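Local coordinates for protein manganese lipoxygenase (Gaeumannomyces graminis, PDB 5FX8) that oxidises linoleic and alpha-linolenic acids with molecular oxygen at a catalytic manganese centre, giving 11S- and 13R-hydroperoxy fatty acids, at residues A[288-291]-A[292-296]; A[162-165]-A[166-170]; A[375-378]-A[379-383]. All coordinates share one frame; numbering follows the deposited sequence.

All three contacts are local, each within one unbroken run of residues. None closes a long loop. They follow one another in series, without nesting or crossing. Interaction 2 comes first, where helix 161-166 passes into the loop toward strand 177-178. Interaction 1 follows on the long helix 268-305, at the manganese site. Interaction 3 comes last, at the end of helix 374-380. Arg-168 of interaction 2 forms a salt bridge with Asp-282, on the same long helix as interaction 1. Arg-381 of interaction 3 bonds to carbonyls of Pro-173 and Leu-176, in the loop that follows 166-170. The centres of interactions 2 and 3 lie about 17 Å apart.

Interaction 1: residues A[288-291]-A[292-296]; sequences MYHV and LFHTI. With MN (manganese (II) ion), chain I.
His-290 and His-294 hold the same manganese ion through their NE2 atoms. The NE2 of His-290 lies 2.4 Å from manganese, and the NE2 of His-294 lies 2.1 Å from it. A water also binds the metal. His-478, Asn-482 and the C-terminal Val-618 complete the site. The two imidazoles lie side by side and point the same way, with their planes 66° apart. Their CD2 atoms are 3.5 Å from each other. ND1 of His-290 is hydrogen-bonded to the carbonyl of Gln-287, which helps fix the ring rotation. The turn itself carries ordinary helical bonds. Thr-295 N donates to Val-291 O at 2.9 Å, in the carbonyl plane. The bond from His-294 N to His-290 O is weak.

Tyr-289, Leu-292 and Phe-293 make the packing beside these bonds. Tyr-289 has CG anti to its N (chi1 -178°), which carries the ring along the helix toward Leu-292 and Phe-293. Its CE1 meets Leu-292 CD1 at 3.8 Å. CE2, across the same ring, meets Phe-293 CE1 at 3.6 Å. The Tyr-289 and Phe-293 rings are steeply inclined, 79° apart. CA of His-290 sits over one face of Phe-293, toward the rim. Helix 460-481 covers Phe-293, Tyr-289 and His-290. Helix 351-363 packs on Tyr-289 and Leu-292, and helix 328-336 on His-294 and Thr-295.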
ATOM      1  N   MET A 288      -8.759  -9.812   4.818  1.00 12.44           N
ATOM      2  CA  MET A 288     -10.079  -9.854   4.214  1.00 10.46           C
ATOM      3  C   MET A 288     -11.053  -8.924   4.899  1.00 12.49           C
ATOM      4  O   MET A 288     -12.015  -8.458   4.286  1.00 18.53           O
ATOM      5  CB  MET A 288     -10.583 -11.289   4.197  1.00  9.79           C
ATOM      6  CG  MET A 288      -9.837 -12.133   3.195  1.00  9.40           C
ATOM      7  SD  MET A 288      -9.809 -11.347   1.581  1.00 19.02           S
ATOM      8  CE  MET A 288      -8.141 -10.937   1.405  1.00 13.46           C
ATOM      9  N   TYR A 289     -10.817  -8.615   6.149  1.00 11.39           N
ATOM     10  CA  TYR A 289     -11.603  -7.579   6.749  1.00 11.36           C
ATOM     11  C   TYR A 289     -11.280  -6.221   6.149  1.00 11.17           C
ATOM     12  O   TYR A 289     -12.168  -5.380   6.092  1.00 11.68           O
ATOM     13  CB  TYR A 289     -11.378  -7.593   8.253  1.00 14.70           C
ATOM     14  CG  TYR A 289     -12.196  -6.571   8.994  1.00 15.15           C
ATOM     15  CD1 TYR A 289     -13.517  -6.822   9.323  1.00 15.36           C
ATOM     16  CD2 TYR A 289     -11.645  -5.367   9.372  1.00 17.37           C
ATOM     17  CE1 TYR A 289     -14.261  -5.900  10.002  1.00 16.51           C
ATOM     18  CE2 TYR A 289     -12.382  -4.433  10.062  1.00 23.54           C
ATOM     19  CZ  TYR A 289     -13.694  -4.701  10.376  1.00 23.58           C
ATOM     20  OH  TYR A 289     -14.442  -3.764  11.061  1.00 24.05           O
ATOM     21  N   HIS A 290     -10.034  -5.972   5.697  1.00 11.32           N
ATOM     22  CA  HIS A 290      -9.756  -4.610   5.217  1.00 11.49           C
ATOM     23  C   HIS A 290     -10.448  -4.281   3.905  1.00 10.33           C
ATOM     24  O   HIS A 290     -10.444  -3.114   3.492  1.00 14.02           O
ATOM     25  CB  HIS A 290      -8.254  -4.352   5.070  1.00 10.29           C
ATOM     26  CG  HIS A 290      -7.723  -4.536   3.682  1.00 10.20           C
ATOM     27  ND1 HIS A 290      -7.479  -5.781   3.159  1.00 11.80           N
ATOM     28  CD2 HIS A 290      -7.344  -3.647   2.729  1.00 10.36           C
ATOM     29  CE1 HIS A 290      -7.000  -5.654   1.935  1.00 11.48           C
ATOM     30  NE2 HIS A 290      -6.910  -4.369   1.647  1.00 31.56           N
ATOM     31  N   VAL A 291     -11.027  -5.275   3.233  1.00 10.82           N
ATOM     32  CA  VAL A 291     -11.916  -4.997   2.114  1.00  9.82           C
ATOM     33  C   VAL A 291     -12.930  -3.936   2.508  1.00 13.61           C
ATOM     34  O   VAL A 291     -13.248  -3.033   1.723  1.00 14.88           O
ATOM     35  CB  VAL A 291     -12.582  -6.302   1.660  1.00  9.83           C
ATOM     36  CG1 VAL A 291     -13.571  -6.066   0.551  1.00 11.40           C
ATOM     37  CG2 VAL A 291     -11.528  -7.220   1.202  1.00 12.08           C
ATOM     38  N   LEU A 292     -13.389  -3.986   3.760  1.00 10.69           N
ATOM     39  CA  LEU A 292     -14.327  -2.998   4.268  1.00  9.55           C
ATOM     40  C   LEU A 292     -13.679  -1.621   4.409  1.00 12.43           C
ATOM     41  O   LEU A 292     -14.335  -0.596   4.180  1.00 12.62           O
ATOM     42  CB  LEU A 292     -14.911  -3.497   5.589  1.00 11.01           C
ATOM     43  CG  LEU A 292     -15.827  -4.726   5.537  1.00 11.32           C
ATOM     44  CD1 LEU A 292     -16.256  -5.138   6.902  1.00 13.89           C
ATOM     45  CD2 LEU A 292     -17.026  -4.332   4.831  1.00 11.02           C
ATOM     46  N   PHE A 293     -12.393  -1.563   4.760  1.00 18.16           N
ATOM     47  CA  PHE A 293     -11.690  -0.287   4.689  1.00  8.34           C
ATOM     48  C   PHE A 293     -11.669   0.239   3.268  1.00  8.89           C
ATOM     49  O   PHE A 293     -11.480   1.433   3.070  1.00 17.43           O
ATOM     50  CB  PHE A 293     -10.235  -0.373   5.172  1.00  9.82           C
ATOM     51  CG  PHE A 293     -10.062  -0.740   6.627  1.00 12.17           C
ATOM     52  CD1 PHE A 293     -11.129  -1.070   7.424  1.00 17.62           C
ATOM     53  CD2 PHE A 293      -8.803  -0.768   7.195  1.00 18.17           C
ATOM     54  CE1 PHE A 293     -10.945  -1.417   8.742  1.00 20.40           C
ATOM     55  CE2 PHE A 293      -8.627  -1.109   8.529  1.00  9.80           C
ATOM     56  CZ  PHE A 293      -9.694  -1.435   9.284  1.00 12.62           C
ATOM     57  N   HIS A 294     -11.829  -0.621   2.265  1.00  9.51           N
ATOM     58  CA  HIS A 294     -11.977  -0.085   0.916  1.00  8.51           C
ATOM     59  C   HIS A 294     -13.421   0.321   0.611  1.00  8.12           C
ATOM     60  O   HIS A 294     -13.656   1.407   0.091  1.00 24.01           O
ATOM     61  CB  HIS A 294     -11.476  -1.098  -0.116  1.00 13.39           C
ATOM     62  CG  HIS A 294      -9.988  -1.134  -0.279  1.00  8.07           C
ATOM     63  ND1 HIS A 294      -9.303  -0.213  -1.033  1.00  7.97           N
ATOM     64  CD2 HIS A 294      -9.056  -1.981   0.214  1.00  9.10           C
ATOM     65  CE1 HIS A 294      -8.014  -0.490  -1.002  1.00 10.24           C
ATOM     66  NE2 HIS A 294      -7.836  -1.561  -0.251  1.00 30.26           N
ATOM     67  N   THR A 295     -14.403  -0.502   0.960  1.00  8.12           N
ATOM     68  CA  THR A 295     -15.753  -0.319   0.455  1.00  8.10           C
ATOM     69  C   THR A 295     -16.602   0.667   1.255  1.00  8.12           C
ATOM     70  O   THR A 295     -17.525   1.244   0.685  1.00 17.83           O
ATOM     71  CB  THR A 295     -16.490  -1.669   0.340  1.00  9.53           C
ATOM     72  OG1 THR A 295     -16.494  -2.379   1.589  1.00 15.32           O
ATOM     73  CG2 THR A 295     -15.836  -2.512  -0.669  1.00  7.23           C
ATOM     74  N   ILE A 296     -16.320   0.923   2.526  1.00 12.62           N
ATOM     75  CA  ILE A 296     -17.087   1.959   3.233  1.00  8.83           C
ATOM     76  C   ILE A 296     -16.727   3.368   2.743  1.00  7.74           C
ATOM     77  O   ILE A 296     -17.634   4.192   2.514  1.00 11.85           O
ATOM     78  CB  ILE A 296     -16.908   1.836   4.758  1.00 10.58           C
ATOM     79  CG1 ILE A 296     -17.143   0.406   5.182  1.00  8.09           C
ATOM     80  CG2 ILE A 296     -17.889   2.708   5.475  1.00  6.38           C
ATOM     81  CD1 ILE A 296     -18.434  -0.067   4.783  1.00  9.36           C
TER
HETATM   82 MN    MN I1000      -6.024  -2.523   0.312  1.00  8.02          MN
HETATM   83  O   HOH W   1      -6.261  -4.509  -1.068  1.00 33.97           O

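Interaction 2: residues A[162-165]-A[166-170]; sequences LLFS and MERLS
The carbonyl oxygen of Phe-164 is gripped by the guanidinium group of Arg-168. NE of Arg-168 donates to Phe-164 O at 3.2 Å, nearly along the C=O axis. That oxygen lies at the edge of the guanidinium, close to its plane. NH2 adds a weak second bond to it. The arginine chain reaches back because it bends at chi2 (-47°) and again at chi3 (129°). The same bend brings NH2 to the Phe-164 ring, 3.7 Å from CE1. This is an off-centre cation-pi contact, with CZ of Arg-168 5.0 Å from the centroid of the Phe-164 ring. Ring and guanidinium planes are 53° apart.

Other charges help hold the group. Glu-167 forms a salt bridge to NH2, and its CB lies over one guanidinium face. OE1 of Glu-167 is also bonded to His-496. NH1 of Arg-168 forms a salt bridge with Asp-282 of helix 268-305. These bonds would probably stabilise the charges of this buried cluster.

Along the backbone, Met-166 N donates to Leu-162 O at 2.9 Å. Leu-162 CD1 lies alongside Met-166 CG at 3.9 Å, the two side chains pointing the same way. Leu-163 CD2 meets Glu-167 OE2 at 3.4 Å. Further on, Arg-168 N bonds to Ser-165 O. Met-166 O accepts Leu-169 N and Ser-170 OG from opposite faces of its plane. Ser-165 OG is hydrogen-bonded to the carbonyl of Phe-247.

The bonding thus passes from i+4 pairs to i+3 pairs as helix 161-166 gives way to the loop. Arg-168 bonds back to the carbonyl four residues earlier, and its salt bridge to Asp-282 ties this end to helix 268-305, which carries two manganese ligands of the lipoxygenase fold.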
ATOM      1  N   LEU A 162       6.079 -12.167  24.154  1.00 17.10           N
ATOM      2  CA  LEU A 162       5.652 -10.776  24.246  1.00 13.96           C
ATOM      3  C   LEU A 162       5.463 -10.178  22.863  1.00 14.26           C
ATOM      4  O   LEU A 162       4.548  -9.384  22.640  1.00 21.42           O
ATOM      5  CB  LEU A 162       6.651  -9.954  25.052  1.00 12.38           C
ATOM      6  CG  LEU A 162       6.340  -8.456  25.140  1.00 12.94           C
ATOM      7  CD1 LEU A 162       5.179  -8.211  26.021  1.00 13.34           C
ATOM      8  CD2 LEU A 162       7.502  -7.674  25.629  1.00 12.44           C
ATOM      9  N   LEU A 163       6.315 -10.552  21.917  1.00 13.45           N
ATOM     10  CA  LEU A 163       6.106 -10.103  20.556  1.00 13.03           C
ATOM     11  C   LEU A 163       4.848 -10.712  19.962  1.00 14.23           C
ATOM     12  O   LEU A 163       4.193 -10.079  19.135  1.00 21.62           O
ATOM     13  CB  LEU A 163       7.327 -10.443  19.709  1.00 15.20           C
ATOM     14  CG  LEU A 163       7.355 -10.196  18.200  1.00 15.71           C
ATOM     15  CD1 LEU A 163       8.770  -9.998  17.783  1.00 16.85           C
ATOM     16  CD2 LEU A 163       6.777 -11.351  17.420  1.00 13.60           C
ATOM     17  N   PHE A 164       4.497 -11.938  20.347  1.00 14.16           N
ATOM     18  CA  PHE A 164       3.319 -12.561  19.763  1.00 12.84           C
ATOM     19  C   PHE A 164       2.042 -11.947  20.307  1.00 13.82           C
ATOM     20  O   PHE A 164       1.045 -11.832  19.588  1.00 15.37           O
ATOM     21  CB  PHE A 164       3.312 -14.063  20.020  1.00 12.69           C
ATOM     22  CG  PHE A 164       2.044 -14.716  19.604  1.00 13.97           C
ATOM     23  CD1 PHE A 164       1.758 -14.903  18.259  1.00 12.70           C
ATOM     24  CD2 PHE A 164       1.115 -15.103  20.545  1.00 11.89           C
ATOM     25  CE1 PHE A 164       0.577 -15.482  17.864  1.00 12.57           C
ATOM     26  CE2 PHE A 164      -0.058 -15.679  20.166  1.00 13.93           C
ATOM     27  CZ  PHE A 164      -0.330 -15.878  18.823  1.00 14.16           C
ATOM     28  N   SER A 165       2.034 -11.576  21.576  1.00 15.00           N
ATOM     29  CA  SER A 165       0.845 -10.948  22.124  1.00 13.48           C
ATOM     30  C   SER A 165       0.743  -9.484  21.697  1.00 12.19           C
ATOM     31  O   SER A 165      -0.334  -9.015  21.319  1.00 11.33           O
ATOM     32  CB  SER A 165       0.853 -11.084  23.637  1.00 14.62           C
ATOM     33  OG  SER A 165       2.053 -10.539  24.123  1.00 13.89           O
ATOM     34  N   MET A 166       1.854  -8.757  21.709  1.00 11.60           N
ATOM     35  CA  MET A 166       1.791  -7.341  21.369  1.00 11.80           C
ATOM     36  C   MET A 166       1.373  -7.071  19.921  1.00 12.12           C
ATOM     37  O   MET A 166       0.881  -5.983  19.640  1.00 11.13           O
ATOM     38  CB  MET A 166       3.130  -6.681  21.645  1.00 12.25           C
ATOM     39  CG  MET A 166       3.376  -6.433  23.096  1.00 11.21           C
ATOM     40  SD  MET A 166       1.954  -5.693  23.865  1.00 15.62           S
ATOM     41  CE  MET A 166       2.402  -3.986  23.669  1.00  9.70           C
ATOM     42  N   GLU A 167       1.550  -8.022  18.999  1.00 11.78           N
ATOM     43  CA  GLU A 167       1.055  -7.831  17.644  1.00 11.23           C
ATOM     44  C   GLU A 167      -0.437  -7.514  17.611  1.00 11.06           C
ATOM     45  O   GLU A 167      -0.890  -6.798  16.715  1.00 17.68           O
ATOM     46  CB  GLU A 167       1.348  -9.070  16.800  1.00 12.98           C
ATOM     47  CG  GLU A 167       2.732  -9.109  16.173  1.00 14.56           C
ATOM     48  CD  GLU A 167       3.102 -10.469  15.575  1.00 18.85           C
ATOM     49  OE1 GLU A 167       2.233 -11.343  15.436  1.00 17.04           O
ATOM     50  OE2 GLU A 167       4.287 -10.684  15.263  1.00 24.65           O
ATOM     51  N   ARG A 168      -1.214  -8.039  18.562  1.00 10.80           N
ATOM     52  CA  ARG A 168      -2.643  -7.770  18.619  1.00  9.85           C
ATOM     53  C   ARG A 168      -2.956  -6.351  19.057  1.00 10.52           C
ATOM     54  O   ARG A 168      -4.122  -5.977  19.066  1.00 10.33           O
ATOM     55  CB  ARG A 168      -3.358  -8.733  19.568  1.00  9.59           C
ATOM     56  CG  ARG A 168      -2.930 -10.172  19.500  1.00 11.02           C
ATOM     57  CD  ARG A 168      -2.858 -10.667  18.096  1.00 11.98           C
ATOM     58  NE  ARG A 168      -1.588 -11.308  17.824  1.00 11.20           N
ATOM     59  CZ  ARG A 168      -1.125 -11.524  16.612  1.00 11.19           C
ATOM     60  NH1 ARG A 168      -1.829 -11.139  15.584  1.00 16.57           N
ATOM     61  NH2 ARG A 168       0.030 -12.123  16.436  1.00 13.10           N
ATOM     62  N   LEU A 169      -1.962  -5.573  19.467  1.00 11.27           N
ATOM     63  CA  LEU A 169      -2.133  -4.167  19.800  1.00 11.76           C
ATOM     64  C   LEU A 169      -1.346  -3.272  18.840  1.00 13.58           C
ATOM     65  O   LEU A 169      -1.162  -2.090  19.112  1.00 11.82           O
ATOM     66  CB  LEU A 169      -1.733  -3.899  21.254  1.00 10.44           C
ATOM     67  CG  LEU A 169      -2.568  -4.620  22.325  1.00 11.46           C
ATOM     68  CD1 LEU A 169      -1.906  -4.619  23.678  1.00 10.26           C
ATOM     69  CD2 LEU A 169      -3.955  -4.045  22.487  1.00 10.27           C
ATOM     70  N   SER A 170      -0.886  -3.807  17.715  1.00 11.17           N
ATOM     71  CA  SER A 170      -0.111  -2.999  16.786  1.00 11.25           C
ATOM     72  C   SER A 170      -0.326  -3.424  15.337  1.00 10.99           C
ATOM     73  O   SER A 170      -1.076  -2.775  14.614  1.00 10.62           O
ATOM     74  CB  SER A 170       1.364  -3.063  17.151  1.00 10.47           C
ATOM     75  OG  SER A 170       1.802  -4.387  17.211  1.00  9.43           O
TER

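Interaction 3: residues A[375-378]-A[379-383]; sequences EKDL and RSRGL
Asp-377 and Arg-381, four residues apart, form a two-point salt bridge. NH2 of Arg-381 reaches OD2 of Asp-377 at 2.8 Å. NE of Arg-381 reaches OD1 of Asp-377 at 3.3 Å. The guanidinium thus presents its NE side, one nitrogen to each oxygen. The two planes are only 22° apart, but both donors approach from above the carboxylate plane. Asp-377 leans forward along the helix, its CG anti to the backbone N (chi1 173°). Arg-381 starts out extended and then bends at chi3 (-75°), which brings NE and NH2 back to the two carboxylate oxygens. The carbonyls of Pro-173 and Leu-176 take NH1, so both ends of the guanidinium are held.

Leucines line the same group. CD2 of Leu-378 meets NH2 obliquely. Leu-383 CD1 lies over one guanidinium face, toward the rim, and is 4.1 Å from Leu-378 CD2. These two leucine side chains cross at about a right angle.

Asp-377 O accepts two bonds, from Arg-381 N and from Ser-380 OG, the latter at 2.8 Å. Arg-379 stays extended from CG to NE and leaves Glu-375 at a distance, beyond salt-bridge range. Its NH1 bonds to Ala-232 of the neighbouring zonadhesin chain. OE2 of Glu-375 is hydrogen-bonded to the hydroxyl of Tyr-398.

The helix closes at Gly-382, whose phi is positive. Leu-383 N donates to Leu-378 O at 2.9 Å, almost straight, and Gly-382 N donates to Arg-379 O. This is a Schellman motif ending helix 374-380, with glycine at the position of positive phi.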
ATOM      1  N   GLU A 375     -11.944   5.786  18.771  1.00 12.05           N
ATOM      2  CA  GLU A 375     -12.236   5.524  20.168  1.00 14.49           C
ATOM      3  C   GLU A 375     -13.555   4.799  20.341  1.00 14.70           C
ATOM      4  O   GLU A 375     -13.695   3.997  21.261  1.00 16.64           O
ATOM      5  CB  GLU A 375     -12.220   6.819  20.959  1.00 15.66           C
ATOM      6  CG  GLU A 375     -10.846   7.416  21.037  1.00 17.57           C
ATOM      7  CD  GLU A 375     -10.707   8.440  22.128  1.00 30.76           C
ATOM      8  OE1 GLU A 375     -11.748   8.919  22.639  1.00 35.07           O
ATOM      9  OE2 GLU A 375      -9.547   8.754  22.485  1.00 37.50           O
ATOM     10  N   LYS A 376     -14.525   5.050  19.478  1.00 12.29           N
ATOM     11  CA  LYS A 376     -15.768   4.311  19.582  1.00 12.13           C
ATOM     12  C   LYS A 376     -15.531   2.816  19.374  1.00 14.41           C
ATOM     13  O   LYS A 376     -16.040   1.984  20.135  1.00 23.29           O
ATOM     14  CB  LYS A 376     -16.762   4.891  18.584  1.00 11.99           C
ATOM     15  CG  LYS A 376     -18.067   4.182  18.527  1.00 18.06           C
ATOM     16  CD  LYS A 376     -18.773   4.153  19.874  1.00 30.90           C
ATOM     17  CE  LYS A 376     -20.040   3.279  19.841  1.00 36.59           C
ATOM     18  NZ  LYS A 376     -20.830   3.344  21.114  1.00 42.22           N
ATOM     19  N   ASP A 377     -14.714   2.459  18.380  1.00 13.12           N
ATOM     20  CA  ASP A 377     -14.365   1.066  18.153  1.00 11.65           C
ATOM     21  C   ASP A 377     -13.610   0.478  19.336  1.00 16.42           C
ATOM     22  O   ASP A 377     -13.982  -0.575  19.866  1.00 23.11           O
ATOM     23  CB  ASP A 377     -13.537   0.956  16.888  1.00 10.41           C
ATOM     24  CG  ASP A 377     -12.994  -0.419  16.678  1.00 18.33           C
ATOM     25  OD1 ASP A 377     -13.770  -1.387  16.791  1.00 25.24           O
ATOM     26  OD2 ASP A 377     -11.792  -0.556  16.400  1.00 21.30           O
ATOM     27  N   LEU A 378     -12.523   1.135  19.755  1.00 16.65           N
ATOM     28  CA  LEU A 378     -11.704   0.550  20.811  1.00 13.22           C
ATOM     29  C   LEU A 378     -12.462   0.480  22.119  1.00 13.08           C
ATOM     30  O   LEU A 378     -12.243  -0.431  22.913  1.00 12.90           O
ATOM     31  CB  LEU A 378     -10.415   1.341  20.997  1.00 12.79           C
ATOM     32  CG  LEU A 378      -9.469   1.385  19.808  1.00 11.72           C
ATOM     33  CD1 LEU A 378      -8.318   2.358  20.024  1.00  9.56           C
ATOM     34  CD2 LEU A 378      -8.959  -0.001  19.488  1.00  9.81           C
ATOM     35  N   ARG A 379     -13.347   1.432  22.368  1.00 14.04           N
ATOM     36  CA  ARG A 379     -14.119   1.386  23.600  1.00 14.86           C
ATOM     37  C   ARG A 379     -15.157   0.294  23.536  1.00 14.09           C
ATOM     38  O   ARG A 379     -15.414  -0.377  24.531  1.00 15.24           O
ATOM     39  CB  ARG A 379     -14.792   2.723  23.882  1.00 14.72           C
ATOM     40  CG  ARG A 379     -13.887   3.756  24.454  1.00 17.55           C
ATOM     41  CD  ARG A 379     -14.675   4.955  24.906  1.00 16.42           C
ATOM     42  NE  ARG A 379     -13.802   6.060  25.254  1.00 20.33           N
ATOM     43  CZ  ARG A 379     -13.222   6.207  26.437  1.00 19.22           C
ATOM     44  NH1 ARG A 379     -13.439   5.315  27.378  1.00 19.85           N
ATOM     45  NH2 ARG A 379     -12.440   7.246  26.675  1.00 21.99           N
ATOM     46  N   SER A 380     -15.772   0.102  22.378  1.00 14.40           N
ATOM     47  CA  SER A 380     -16.689  -1.014  22.255  1.00 13.95           C
ATOM     48  C   SER A 380     -15.978  -2.349  22.472  1.00 13.61           C
ATOM     49  O   SER A 380     -16.586  -3.285  22.980  1.00 20.14           O
ATOM     50  CB  SER A 380     -17.366  -0.984  20.899  1.00 13.72           C
ATOM     51  OG  SER A 380     -16.554  -1.693  19.992  1.00 26.87           O
ATOM     52  N   ARG A 381     -14.705  -2.466  22.114  1.00 13.28           N
ATOM     53  CA  ARG A 381     -13.948  -3.663  22.448  1.00 12.48           C
ATOM     54  C   ARG A 381     -13.263  -3.611  23.806  1.00 14.44           C
ATOM     55  O   ARG A 381     -12.529  -4.541  24.132  1.00 15.38           O
ATOM     56  CB  ARG A 381     -12.897  -3.945  21.380  1.00 11.64           C
ATOM     57  CG  ARG A 381     -13.529  -4.324  20.071  1.00 11.71           C
ATOM     58  CD  ARG A 381     -12.547  -4.662  19.024  1.00  9.88           C
ATOM     59  NE  ARG A 381     -11.883  -3.500  18.484  1.00  9.70           N
ATOM     60  CZ  ARG A 381     -10.609  -3.488  18.166  1.00  9.59           C
ATOM     61  NH1 ARG A 381      -9.878  -4.550  18.352  1.00  9.95           N
ATOM     62  NH2 ARG A 381     -10.070  -2.421  17.658  1.00 11.78           N
ATOM     63  N   GLY A 382     -13.460  -2.569  24.606  1.00 13.92           N
ATOM     64  CA  GLY A 382     -12.902  -2.557  25.942  1.00 14.88           C
ATOM     65  C   GLY A 382     -11.410  -2.323  26.054  1.00 16.60           C
ATOM     66  O   GLY A 382     -10.810  -2.756  27.023  1.00 18.05           O
ATOM     67  N   LEU A 383     -10.796  -1.614  25.114  1.00 16.10           N
ATOM     68  CA  LEU A 383      -9.352  -1.436  25.100  1.00 13.99           C
ATOM     69  C   LEU A 383      -8.861  -0.050  25.537  1.00 17.29           C
ATOM     70  O   LEU A 383      -7.655   0.183  25.500  1.00 17.98           O
ATOM     71  CB  LEU A 383      -8.819  -1.736  23.701  1.00 11.72           C
ATOM     72  CG  LEU A 383      -9.208  -3.093  23.116  1.00 11.69           C
ATOM     73  CD1 LEU A 383      -8.556  -3.319  21.818  1.00  9.87           C
ATOM     74  CD2 LEU A 383      -8.805  -4.201  24.015  1.00 15.48           C
TER